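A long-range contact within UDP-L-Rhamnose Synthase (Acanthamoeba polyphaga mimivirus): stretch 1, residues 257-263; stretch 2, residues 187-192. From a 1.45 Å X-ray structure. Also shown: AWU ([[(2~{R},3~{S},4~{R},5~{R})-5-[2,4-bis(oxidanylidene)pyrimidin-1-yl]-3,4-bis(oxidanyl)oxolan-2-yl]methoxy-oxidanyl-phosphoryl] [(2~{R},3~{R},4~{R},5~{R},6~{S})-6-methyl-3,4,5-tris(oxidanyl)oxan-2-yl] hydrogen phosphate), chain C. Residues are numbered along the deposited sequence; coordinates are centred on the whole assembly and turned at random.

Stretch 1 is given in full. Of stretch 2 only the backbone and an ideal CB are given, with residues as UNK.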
ATOM      1  N   ARG A 257     -16.257   3.959 -11.060  1.00 10.06           N
ATOM      2  CA  ARG A 257     -15.317   3.682 -12.186  1.00 10.83           C
ATOM      3  C   ARG A 257     -14.632   4.990 -12.584  1.00  9.93           C
ATOM      4  O   ARG A 257     -15.220   6.093 -12.552  1.00 12.30           O
ATOM      5  CB  ARG A 257     -15.983   3.001 -13.379  1.00 11.12           C
ATOM      6  CG  ARG A 257     -16.577   1.624 -13.129  1.00 12.34           C
ATOM      7  CD  ARG A 257     -15.539   0.635 -12.695  1.00 12.93           C
ATOM      8  NE  ARG A 257     -16.044  -0.726 -12.640  1.00 13.85           N
ATOM      9  CZ  ARG A 257     -16.492  -1.334 -11.551  1.00 13.34           C
ATOM     10  NH1 ARG A 257     -16.581  -0.702 -10.396  1.00 12.24           N
ATOM     11  NH2 ARG A 257     -16.833  -2.609 -11.645  1.00 12.17           N
ATOM     12  N   SER A 258     -13.348   4.867 -12.897  1.00  9.25           N
ATOM     13  CA  SER A 258     -12.491   5.977 -13.353  1.00 10.58           C
ATOM     14  C   SER A 258     -12.899   6.375 -14.787  1.00  9.36           C
ATOM     15  O   SER A 258     -13.072   5.483 -15.645  1.00 10.27           O
ATOM     16  CB  SER A 258     -11.074   5.516 -13.372  1.00  9.56           C
ATOM     17  OG  SER A 258     -10.213   6.471 -13.954  1.00 12.50           O
ATOM     18  N   ASN A 259     -13.022   7.665 -15.038  1.00  9.06           N
ATOM     19  CA  ASN A 259     -13.289   8.203 -16.397  1.00  8.98           C
ATOM     20  C   ASN A 259     -12.332   9.356 -16.625  1.00  8.73           C
ATOM     21  O   ASN A 259     -12.415  10.320 -15.832  1.00  8.92           O
ATOM     22  CB  ASN A 259     -14.741   8.675 -16.558  1.00  9.74           C
ATOM     23  CG  ASN A 259     -15.695   7.514 -16.495  1.00  9.76           C
ATOM     24  OD1 ASN A 259     -15.878   6.799 -17.455  1.00 10.92           O
ATOM     25  ND2 ASN A 259     -16.310   7.314 -15.333  1.00 11.04           N
ATOM     26  N   ASN A 260     -11.518   9.335 -17.683  1.00  7.95           N
ATOM     27  CA  ASN A 260     -10.511  10.406 -17.868  1.00  7.86           C
ATOM     28  C   ASN A 260     -10.019  10.416 -19.321  1.00  8.33           C
ATOM     29  O   ASN A 260     -10.243   9.453 -20.059  1.00  7.26           O
ATOM     30  CB  ASN A 260      -9.402  10.275 -16.830  1.00  7.06           C
ATOM     31  CG  ASN A 260      -8.509   9.071 -17.064  1.00  6.97           C
ATOM     32  OD1 ASN A 260      -7.991   8.925 -18.157  1.00  7.67           O
ATOM     33  ND2 ASN A 260      -8.319   8.296 -16.011  1.00  7.24           N
ATOM     34  N   LEU A 261      -9.334  11.496 -19.640  1.00  8.28           N
ATOM     35  CA  LEU A 261      -8.336  11.603 -20.727  1.00  9.08           C
ATOM     36  C   LEU A 261      -6.944  11.561 -20.131  1.00  8.62           C
ATOM     37  O   LEU A 261      -6.670  12.373 -19.195  1.00  8.98           O
ATOM     38  CB  LEU A 261      -8.519  12.937 -21.454  1.00  9.47           C
ATOM     39  CG  LEU A 261      -7.432  13.329 -22.462  1.00 10.23           C
ATOM     40  CD1 LEU A 261      -7.421  12.387 -23.650  1.00 10.00           C
ATOM     41  CD2 LEU A 261      -7.616  14.773 -22.937  1.00 10.48           C
ATOM     42  N   LEU A 262      -6.089  10.713 -20.685  1.00  8.51           N
ATOM     43  CA  LEU A 262      -4.630  10.788 -20.450  1.00  9.50           C
ATOM     44  C   LEU A 262      -3.981  11.585 -21.569  1.00 10.12           C
ATOM     45  O   LEU A 262      -4.278  11.356 -22.744  1.00  9.24           O
ATOM     46  CB  LEU A 262      -4.006   9.392 -20.370  1.00  9.78           C
ATOM     47  CG  LEU A 262      -4.576   8.444 -19.320  1.00  9.26           C
ATOM     48  CD1 LEU A 262      -3.899   7.072 -19.520  1.00  9.32           C
ATOM     49  CD2 LEU A 262      -4.456   9.000 -17.919  1.00  9.42           C
ATOM     50  N   ASN A 263      -3.120  12.522 -21.170  1.00 10.07           N
ATOM     51  CA  ASN A 263      -2.233  13.208 -22.129  1.00 10.44           C
ATOM     52  C   ASN A 263      -1.170  12.216 -22.604  1.00 10.29           C
ATOM     53  O   ASN A 263      -0.436  11.710 -21.727  1.00 10.19           O
ATOM     54  CB  ASN A 263      -1.633  14.437 -21.472  1.00 11.82           C
ATOM     55  CG  ASN A 263      -0.780  15.251 -22.407  1.00 13.29           C
ATOM     56  OD1 ASN A 263      -0.019  14.716 -23.189  1.00 12.51           O
ATOM     57  ND2 ASN A 263      -0.766  16.565 -22.199  1.00 16.51           N
ATOM     58  N   UNK A 187     -22.304   5.444 -20.949  1.00 11.06           N
ATOM     59  CA  UNK A 187     -21.425   5.921 -22.049  1.00 10.13           C
ATOM     60  C   UNK A 187     -20.683   7.192 -21.622  1.00 10.00           C
ATOM     61  O   UNK A 187     -21.285   8.269 -21.448  1.00 10.07           O
ATOM     62  CB  UNK A 187     -22.239   6.192 -23.316  1.00 10.13           C
ATOM     63  N   UNK A 188     -19.361   7.134 -21.578  1.00  9.02           N
ATOM     64  CA  UNK A 188     -18.527   8.298 -21.189  1.00  8.70           C
ATOM     65  C   UNK A 188     -17.254   8.256 -22.036  1.00  9.35           C
ATOM     66  O   UNK A 188     -16.618   7.212 -22.120  1.00  9.37           O
ATOM     67  CB  UNK A 188     -18.192   8.282 -19.696  1.00  8.70           C
ATOM     68  N   UNK A 189     -16.828   9.387 -22.650  1.00  9.44           N
ATOM     69  CA  UNK A 189     -15.566   9.426 -23.406  1.00  8.89           C
ATOM     70  C   UNK A 189     -14.387   9.070 -22.489  1.00  9.85           C
ATOM     71  O   UNK A 189     -14.256   9.624 -21.402  1.00  8.76           O
ATOM     72  CB  UNK A 189     -15.355  10.807 -24.030  1.00  8.89           C
ATOM     73  N   UNK A 190     -13.462   8.269 -23.002  1.00  8.96           N
ATOM     74  CA  UNK A 190     -12.352   7.757 -22.183  1.00  8.52           C
ATOM     75  C   UNK A 190     -11.132   7.435 -23.036  1.00  8.86           C
ATOM     76  O   UNK A 190     -11.298   7.108 -24.247  1.00  6.89           O
ATOM     77  CB  UNK A 190     -12.788   6.509 -21.414  1.00  8.52           C
ATOM     78  N   UNK A 191      -9.967   7.535 -22.419  1.00  8.61           N
ATOM     79  CA  UNK A 191      -8.699   7.017 -22.953  1.00  7.83           C
ATOM     80  C   UNK A 191      -8.695   5.509 -22.780  1.00  8.11           C
ATOM     81  O   UNK A 191      -8.883   5.031 -21.629  1.00  8.56           O
ATOM     82  CB  UNK A 191      -7.493   7.650 -22.256  1.00  7.83           C
ATOM     83  N   UNK A 192      -8.380   4.789 -23.844  1.00  8.62           N
ATOM     84  CA  UNK A 192      -8.364   3.309 -23.838  1.00  8.88           C
ATOM     85  C   UNK A 192      -7.138   2.805 -24.591  1.00  8.45           C
ATOM     86  O   UNK A 192      -6.592   3.541 -25.354  1.00  8.75           O
ATOM     87  CB  UNK A 192      -9.639   2.743 -24.466  1.00  8.88           C
TER
HETATM   88  PA  AWU C 301     -15.904  -3.110 -15.713  1.00 15.89           P
HETATM   89  O1A AWU C 301     -16.530  -3.036 -14.372  1.00 17.34           O
HETATM   90  O2A AWU C 301     -16.269  -4.275 -16.617  1.00 14.81           O
HETATM   91  O3A AWU C 301     -14.282  -3.250 -15.783  1.00 17.99           O
HETATM   92  PB  AWU C 301     -13.198  -2.786 -14.630  1.00 16.57           P
HETATM   93  O1B AWU C 301     -13.368  -1.334 -14.119  1.00 16.78           O
HETATM   94  O2B AWU C 301     -13.087  -3.930 -13.597  1.00 15.79           O
HETATM   95  O3B AWU C 301     -11.910  -2.761 -15.578  1.00 17.14           O
HETATM   96  C5' AWU C 301      -8.399  -2.751 -14.677  1.00 18.49           C
HETATM   97  O5' AWU C 301      -9.670  -3.150 -15.153  1.00 18.08           O
HETATM   98  C4' AWU C 301      -7.807  -1.713 -15.614  1.00 17.75           C
HETATM   99  O4' AWU C 301      -6.589  -1.146 -15.083  1.00 16.12           O
HETATM  100  C3' AWU C 301      -8.799  -0.611 -15.796  1.00 17.39           C
HETATM  101  O3' AWU C 301      -8.369   0.178 -16.874  1.00 16.18           O
HETATM  102  C2' AWU C 301     -10.184  -1.109 -16.193  1.00 17.24           C
HETATM  103  C1' AWU C 301     -10.640  -2.207 -15.338  1.00 17.34           C
HETATM  104  N1  AWU C 301     -20.103  -0.589 -17.437  1.00 10.49           N
HETATM  105  C2  AWU C 301     -21.342  -0.333 -18.000  1.00 12.07           C
HETATM  106  O2  AWU C 301     -21.438   0.456 -18.962  1.00 10.67           O
HETATM  107  N3  AWU C 301     -22.417  -1.065 -17.567  1.00 12.38           N
HETATM  108  C4  AWU C 301     -22.330  -1.916 -16.511  1.00 12.62           C
HETATM  109  O4  AWU C 301     -23.383  -2.580 -16.186  1.00 12.85           O
HETATM  110  C5  AWU C 301     -21.078  -2.188 -15.959  1.00 11.84           C
HETATM  111  C6  AWU C 301     -19.975  -1.439 -16.356  1.00 10.62           C
HETATM  112  C1C AWU C 301     -18.900   0.165 -17.890  1.00 10.03           C
HETATM  113  C2C AWU C 301     -18.031   0.793 -16.799  1.00  9.18           C
HETATM  114  C3C AWU C 301     -16.639   0.814 -17.480  1.00  9.87           C
HETATM  115  C4C AWU C 301     -16.712  -0.410 -18.335  1.00  9.67           C
HETATM  116  C5C AWU C 301     -15.887  -1.586 -17.858  1.00 11.23           C
HETATM  117  C6' AWU C 301      -7.581  -4.041 -14.638  1.00 19.05           C
HETATM  118  O2' AWU C 301     -10.080  -1.692 -17.475  1.00 17.77           O
HETATM  119  O2C AWU C 301     -18.502   2.091 -16.540  1.00  9.58           O
HETATM  120  O3C AWU C 301     -16.526   1.916 -18.363  1.00  8.38           O
HETATM  121  O4C AWU C 301     -18.058  -0.866 -18.363  1.00 10.30           O
HETATM  122  O5C AWU C 301     -16.215  -1.774 -16.463  1.00 13.81           O

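Stretch 2 runs beside stretch 1, the touching parts 44° apart in direction. The closest register pairs position 190 with N260 and position 191 with L261.

Position 187 has a CA-to-CB bond pointing away, and its ideal CB has nothing of stretch 1 within 5.5 Å. Stretch 1 sets no demand here, so many side chains would do. The residue is S187; its OG is hydrogen-bonded elsewhere in the structure.

Position 188 points toward stretch 1. Its phi/psi of -144/133 is extended, which suits branched residues. The ideal CB lies 3.5 Å from N259 OD1. A polar donor could address that oxygen, while an aliphatic side chain could pack against the asparagine; valine, isoleucine or threonine would all be plausible. The residue is I188. I188 CG2 sits 3.5 Å from N259 OD1, a packing contact that leaves this oxygen to another donor.

Position 189 points sideways, with no atom of stretch 1 within 5.5 Å of its ideal CB. A phi of -60° permits proline but does not require it. The residue is P189, and its side chain does not touch stretch 1.

Position 190 also points sideways, but its ideal CB is 5.0 Å from N259 OD1, an acceptor. The backbone N of N260 offers a donor nearby. A side chain with both a donor and an acceptor fits best, so asparagine or perhaps glutamine; serine would be short. The residue is N190, whose amide end turns back to stretch 1. N190 ND2 gives a nearly straight hydrogen bond to N259 OD1 (2.9 Å, 176°), and N190 OD1 accepts one from N260 N (3.1 Å). N190 ND2 also bonds I188 O at 2.9 Å, which ties the side chain to its own stretch. N190 CA makes a CA-H...O contact with N260 O at 3.4 Å.

Position 191 points toward stretch 1. The backbone N of position 191 donates to N260 O (3.1 Å), so proline is excluded if this bond is to form. The ideal CB is 3.7 Å from L262 N, a donor, and 4.3 Å from L261 CA, so there is little depth for a long side chain heading straight in. A small residue with an acceptor suits: serine, or possibly threonine; alanine would fit but leave L262 N without this partner. The residue is S191. With chi1 at m, S191 OG accepts from L262 N at 2.9 Å and also lies 3.5 Å from L261 CD1.

Position 192 points away and is unconstrained by stretch 1. The residue is M192.

Stretch 2 187-192: SIPNSM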
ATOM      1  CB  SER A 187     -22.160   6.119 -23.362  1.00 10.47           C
ATOM      2  OG  SER A 187     -21.292   6.448 -24.440  1.00 10.31           O
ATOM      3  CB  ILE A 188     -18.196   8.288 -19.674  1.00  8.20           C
ATOM      4  CG1 ILE A 188     -19.449   8.363 -18.771  1.00  8.90           C
ATOM      5  CG2 ILE A 188     -17.230   9.420 -19.344  1.00  9.08           C
ATOM      6  CD1 ILE A 188     -19.169   8.188 -17.287  1.00  9.12           C
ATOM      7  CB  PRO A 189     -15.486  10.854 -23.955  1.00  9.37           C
ATOM      8  CG  PRO A 189     -16.934  11.299 -23.985  1.00 10.37           C
ATOM      9  CD  PRO A 189     -17.539  10.671 -22.759  1.00 11.46           C
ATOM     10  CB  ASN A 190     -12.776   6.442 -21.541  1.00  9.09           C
ATOM     11  CG  ASN A 190     -13.360   6.628 -20.167  1.00  8.13           C
ATOM     12  OD1 ASN A 190     -12.616   6.838 -19.210  1.00  7.74           O
ATOM     13  ND2 ASN A 190     -14.699   6.516 -20.071  1.00  8.17           N
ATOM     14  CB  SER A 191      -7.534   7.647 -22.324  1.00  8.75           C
ATOM     15  OG  SER A 191      -7.388   9.012 -22.700  1.00  9.10           O
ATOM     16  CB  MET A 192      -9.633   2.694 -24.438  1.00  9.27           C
ATOM     17  CG  MET A 192     -10.892   3.421 -24.063  1.00  9.80           C
ATOM     18  SD  MET A 192     -12.344   2.415 -24.455  1.00  9.45           S
ATOM     19  CE  MET A 192     -13.678   3.503 -23.873  1.00  8.18           C
TER
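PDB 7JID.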